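PDB 3BOQ: transcriptional regulator, MarR family from Silicibacter pomeroyi DSS-3, which probably binds DNA through winged helix-turn-helix domains and regulates transcription. Local coordinates for the interface of chains A and B. Sequence-based numbering; all coordinates share one arbitrary frame. Chains: chain A/B, Transcriptional regulator, MarR family.

Contact 1: the interface of chains A and B. Residues chain A 145, 148-149, 152; chain B 134, 138-139, 142.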
ATOM      1  N   ALA A 145      -0.345  -6.873 -17.048  1.00 66.91           N
ATOM      2  CA  ALA A 145      -1.209  -5.704 -17.128  1.00 67.17           C
ATOM      3  C   ALA A 145      -0.640  -4.619 -16.237  1.00 67.69           C
ATOM      4  O   ALA A 145      -0.700  -3.461 -16.588  1.00 68.02           O
ATOM      5  CB  ALA A 145      -2.651  -6.036 -16.719  1.00 65.61           C
ATOM      6  N   GLY A 148       2.178  -2.848 -17.960  1.00 66.76           N
ATOM      7  CA  GLY A 148       1.596  -1.967 -18.975  1.00 65.02           C
ATOM      8  C   GLY A 148       1.238  -0.624 -18.374  1.00 64.50           C
ATOM      9  O   GLY A 148       1.602   0.428 -18.892  1.00 64.61           O
ATOM     10  N   ILE A 149       0.549  -0.679 -17.241  1.00 64.86           N
ATOM     11  CA  ILE A 149       0.023   0.488 -16.505  1.00 63.64           C
ATOM     12  C   ILE A 149       1.183   1.350 -16.035  1.00 65.24           C
ATOM     13  O   ILE A 149       1.184   2.557 -16.194  1.00 66.40           O
ATOM     14  CB  ILE A 149      -0.798   0.019 -15.273  1.00 62.94           C
ATOM     15  CG1 ILE A 149      -2.046  -0.735 -15.759  1.00 61.99           C
ATOM     16  CG2 ILE A 149      -1.162   1.206 -14.343  1.00 61.51           C
ATOM     17  CD1 ILE A 149      -2.947  -1.365 -14.666  1.00 60.83           C
ATOM     18  N   SER A 152       2.944   3.111 -18.803  1.00 66.07           N
ATOM     19  CA  SER A 152       2.097   4.222 -19.278  1.00 66.36           C
ATOM     20  C   SER A 152       2.290   5.466 -18.440  1.00 67.64           C
ATOM     21  O   SER A 152       2.389   6.554 -18.980  1.00 67.47           O
ATOM     22  CB  SER A 152       0.619   3.849 -19.296  1.00 65.21           C
ATOM     23  OG  SER A 152       0.405   2.970 -20.359  1.00 62.88           O
TER
ATOM     24  N   VAL B 134      -3.043   5.747 -18.894  1.00 55.49           N
ATOM     25  CA  VAL B 134      -3.316   4.318 -18.771  1.00 55.58           C
ATOM     26  C   VAL B 134      -4.517   3.936 -19.653  1.00 56.95           C
ATOM     27  O   VAL B 134      -5.548   4.636 -19.718  1.00 56.59           O
ATOM     28  CB  VAL B 134      -3.452   3.901 -17.296  1.00 55.58           C
ATOM     29  CG1 VAL B 134      -3.577   2.395 -17.153  1.00 53.63           C
ATOM     30  CG2 VAL B 134      -2.229   4.400 -16.498  1.00 53.98           C
ATOM     31  N   ASP B 138      -5.652  -2.286 -20.240  1.00 70.71           N
ATOM     32  CA  ASP B 138      -4.710  -2.655 -19.171  1.00 71.84           C
ATOM     33  C   ASP B 138      -5.379  -2.659 -17.799  1.00 73.21           C
ATOM     34  O   ASP B 138      -5.092  -3.551 -16.996  1.00 73.71           O
ATOM     35  CB  ASP B 138      -3.513  -1.725 -19.139  1.00 71.36           C
ATOM     36  CG  ASP B 138      -2.426  -2.144 -20.090  1.00 73.88           C
ATOM     37  OD1 ASP B 138      -2.477  -3.262 -20.653  1.00 77.14           O
ATOM     38  OD2 ASP B 138      -1.487  -1.353 -20.279  1.00 77.07           O
HETATM   39  N   MSE B 139      -6.261  -1.679 -17.547  1.00 73.49           N
HETATM   40  CA  MSE B 139      -6.975  -1.544 -16.276  1.00 75.83           C
HETATM   41  C   MSE B 139      -7.989  -2.665 -16.082  1.00 73.85           C
HETATM   42  O   MSE B 139      -8.033  -3.263 -15.016  1.00 74.00           O
HETATM   43  CB  MSE B 139      -7.715  -0.205 -16.192  1.00 74.26           C
HETATM   44  CG  MSE B 139      -6.823   0.967 -15.931  1.00 77.37           C
HETATM   45 SE   MSE B 139      -7.848   2.553 -15.433  1.00 86.96          SE
HETATM   46  CE  MSE B 139      -8.502   3.062 -17.177  1.00 82.38           C
ATOM     47  N   ALA B 142      -5.836  -5.973 -15.604  1.00 70.94           N
ATOM     48  CA  ALA B 142      -5.267  -5.974 -14.254  1.00 69.78           C
ATOM     49  C   ALA B 142      -6.391  -6.306 -13.274  1.00 69.73           C
ATOM     50  O   ALA B 142      -6.291  -7.231 -12.473  1.00 69.72           O
ATOM     51  CB  ALA B 142      -4.682  -4.613 -13.918  1.00 69.38           C
TER
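A:Ile149 packs against B:Val134 and B:Asp138 where the C-terminal helices of two MarR-type subunits meet, helix 136-152 of chain A against the start of helix 136-153 of chain B and the loop residue B:Val134 just before it. MarR regulators typically dimerise through their terminal helices, and this patch is probably part of such a dimer. The isoleucine uses both branches. With CG1 anti to the carbonyl carbon (chi1 -65°) and the chain then extended, CD1 reaches along the partner helix to the methyl CB of B:Ala142, 3.8 Å away. B:Val134 CG1 lies against both branches, 3.8 Å from A:Ile149 CG1 and 3.9 Å from A:Ile149 CG2. The two side chains cross obliquely, the valine putting both methyls against the isoleucine; B:Val134 CG2 is also 3.9 Å from the backbone O of A:Ile149. Beside the valine, B:Asp138 slides past A:Ile149 in the reverse direction, its CB 3.8 Å from A:Ile149 CG1, and carries its carboxylate on to the backbone of A:Gly148, where OD2 comes within 3.4 Å of the glycine CA. One turn earlier, A:Ala145 sets its CB against the backbone of the partner helix, 3.6 Å from B:Ala142 CA. At the other end A:Ser152 presents CB to B:Val134, while its hydroxyl OG turns back within its own helix and donates to A:Gly148 O at 3.2 Å, from above the carbonyl plane.

Contact 2: the interface of chains A and B. Residues chain A 20, 23-24, 27, 146; chain B 27, 142, 146.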
ATOM      1  N   LEU A  20     -10.029  -0.831 -10.084  1.00 67.94           N
ATOM      2  CA  LEU A  20      -8.626  -1.204 -10.127  1.00 66.74           C
ATOM      3  C   LEU A  20      -7.958  -0.817  -8.827  1.00 66.93           C
ATOM      4  O   LEU A  20      -7.308  -1.624  -8.177  1.00 68.51           O
ATOM      5  CB  LEU A  20      -7.932  -0.493 -11.289  1.00 66.46           C
ATOM      6  CG  LEU A  20      -6.402  -0.613 -11.260  1.00 66.29           C
ATOM      7  CD1 LEU A  20      -5.994  -2.077 -11.443  1.00 60.69           C
ATOM      8  CD2 LEU A  20      -5.727   0.324 -12.287  1.00 66.18           C
ATOM      9  N   ASN A  23      -9.079  -2.892  -5.853  1.00 65.47           N
ATOM     10  CA  ASN A  23      -8.434  -4.212  -5.981  1.00 65.12           C
ATOM     11  C   ASN A  23      -6.987  -4.187  -5.528  1.00 64.84           C
ATOM     12  O   ASN A  23      -6.566  -5.082  -4.841  1.00 65.00           O
ATOM     13  CB  ASN A  23      -8.518  -4.769  -7.412  1.00 64.86           C
ATOM     14  CG  ASN A  23      -9.863  -5.408  -7.719  1.00 64.87           C
ATOM     15  OD1 ASN A  23     -10.512  -5.937  -6.833  1.00 68.60           O
ATOM     16  ND2 ASN A  23     -10.284  -5.360  -8.971  1.00 62.18           N
ATOM     17  N   ILE A  24      -6.231  -3.170  -5.936  1.00 65.90           N
ATOM     18  CA  ILE A  24      -4.847  -3.004  -5.522  1.00 65.75           C
ATOM     19  C   ILE A  24      -4.796  -2.886  -4.019  1.00 66.05           C
ATOM     20  O   ILE A  24      -4.061  -3.613  -3.380  1.00 67.39           O
ATOM     21  CB  ILE A  24      -4.208  -1.742  -6.125  1.00 66.77           C
ATOM     22  CG1 ILE A  24      -4.102  -1.831  -7.661  1.00 66.89           C
ATOM     23  CG2 ILE A  24      -2.779  -1.513  -5.567  1.00 65.57           C
ATOM     24  CD1 ILE A  24      -2.948  -2.799  -8.058  1.00 72.92           C
ATOM     25  N   LEU A  27      -5.689  -6.425  -2.323  1.00 68.22           N
ATOM     26  CA  LEU A  27      -4.623  -7.424  -2.402  1.00 68.55           C
ATOM     27  C   LEU A  27      -3.364  -7.020  -1.592  1.00 69.60           C
ATOM     28  O   LEU A  27      -2.763  -7.846  -0.919  1.00 68.37           O
ATOM     29  CB  LEU A  27      -4.271  -7.705  -3.857  1.00 67.92           C
ATOM     30  CG  LEU A  27      -3.175  -8.742  -4.146  1.00 68.01           C
ATOM     31  CD1 LEU A  27      -3.431 -10.074  -3.475  1.00 65.42           C
ATOM     32  CD2 LEU A  27      -3.117  -8.947  -5.630  1.00 66.20           C
ATOM     33  N   LEU A 146      -0.092  -4.987 -15.074  1.00 68.07           N
ATOM     34  CA  LEU A 146       0.428  -3.976 -14.144  1.00 67.80           C
ATOM     35  C   LEU A 146       1.671  -3.287 -14.668  1.00 67.83           C
ATOM     36  O   LEU A 146       1.806  -2.100 -14.460  1.00 69.02           O
ATOM     37  CB  LEU A 146       0.681  -4.532 -12.748  1.00 66.95           C
ATOM     38  CG  LEU A 146      -0.545  -4.943 -11.942  1.00 66.60           C
ATOM     39  CD1 LEU A 146      -0.097  -5.636 -10.647  1.00 65.14           C
ATOM     40  CD2 LEU A 146      -1.457  -3.777 -11.649  1.00 65.51           C
TER
ATOM     41  N   LEU B  27       2.823   0.007  -8.049  1.00 61.39           N
ATOM     42  CA  LEU B  27       1.646   0.765  -8.449  1.00 62.05           C
ATOM     43  C   LEU B  27       1.036   1.354  -7.167  1.00 63.39           C
ATOM     44  O   LEU B  27       0.751   2.549  -7.094  1.00 63.08           O
ATOM     45  CB  LEU B  27       0.647  -0.094  -9.230  1.00 61.07           C
ATOM     46  CG  LEU B  27      -0.556   0.621  -9.850  1.00 62.06           C
ATOM     47  CD1 LEU B  27      -0.104   1.704 -10.786  1.00 61.81           C
ATOM     48  CD2 LEU B  27      -1.455  -0.350 -10.605  1.00 60.77           C
ATOM     49  N   ALA B 142      -5.836  -5.973 -15.604  1.00 70.94           N
ATOM     50  CA  ALA B 142      -5.267  -5.974 -14.254  1.00 69.78           C
ATOM     51  C   ALA B 142      -6.391  -6.306 -13.274  1.00 69.73           C
ATOM     52  O   ALA B 142      -6.291  -7.231 -12.473  1.00 69.72           O
ATOM     53  CB  ALA B 142      -4.682  -4.613 -13.918  1.00 69.38           C
ATOM     54  N   LEU B 146      -6.562  -9.469 -10.811  1.00 67.39           N
ATOM     55  CA  LEU B 146      -6.468  -9.279  -9.353  1.00 66.81           C
ATOM     56  C   LEU B 146      -7.690  -9.834  -8.602  1.00 68.50           C
ATOM     57  O   LEU B 146      -7.545 -10.410  -7.520  1.00 68.53           O
ATOM     58  CB  LEU B 146      -6.281  -7.824  -9.026  1.00 65.56           C
ATOM     59  CG  LEU B 146      -5.022  -7.125  -9.518  1.00 64.75           C
ATOM     60  CD1 LEU B 146      -5.167  -5.624  -9.217  1.00 58.70           C
ATOM     61  CD2 LEU B 146      -3.725  -7.697  -8.901  1.00 59.75           C
TER
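The terminal-helix dimerisation region characteristic of MarR regulators continues here as a leucine-rich cluster, probably part of an apolar core shared by both subunits, in which the long N-terminal helix 12-43 of each chain meets the C-terminal helix of the other. B:Leu146 packs on the face of helix 12-43 of chain A formed by A:Asn23, A:Ile24 and A:Leu27 and divides its two methyls among them. CD2 meets A:Leu27 CD2 at 3.6 Å, the two side chains crossing at about a right angle, whereas CD1 turns to the isoleucine and lies 3.8 Å from A:Ile24 CD1. The same CD1 also rests against the aliphatic part of A:Asn23, 3.9 Å from its CB, with the amide directed away from the leucine. B:Leu146 has CG anti to the carbonyl carbon (chi1 -63°), which sends the fork away from its own helix and over this row of side chains.

The pairing of A:Leu27 with B:Leu146 recurs with the chains exchanged: B:Leu27 CD2 and A:Leu146 CD2 are likewise 3.6 Å apart, again with the side chains nearly perpendicular. In B:Leu27 the first torsion places CG anti to the backbone N (chi1 -173°), and one methyl of the fork serves two neighbours, since CD2 also lies 3.8 Å from A:Ile24 CD1. That isoleucine methyl sits between leucines from two different helices of chain B; the A:Ile24 side chain crosses that of B:Leu27 at about a right angle and that of B:Leu146 at a slant. Towards the beginning of helix 12-43, A:Leu20 turns CD1 to the methyl of B:Ala142, with A:Leu20 CD1 and B:Ala142 CB 3.8 Å apart. A:Leu146 CD2 approaches the same alanine methyl, 4.0 Å from B:Ala142 CB, and so joins this small side chain to the leucine pair.

The C-alpha centres of contacts 1 and 2 lie about 10 Å apart, and the two patches meet at B:Ala142. Both use the C-terminal helices of the two chains, 136-152 in A and 136-153 in B; contact 2 adds the long helix 12-43 of each. The surface thus runs continuously from the residues at and just before the start of the chain B C-terminal helix into the leucine cluster, and two-fold symmetry repeats both patches with the chains exchanged. Such intertwining of terminal helices would probably couple the relative positions of the two DNA-binding domains, as expected for a MarR dimer.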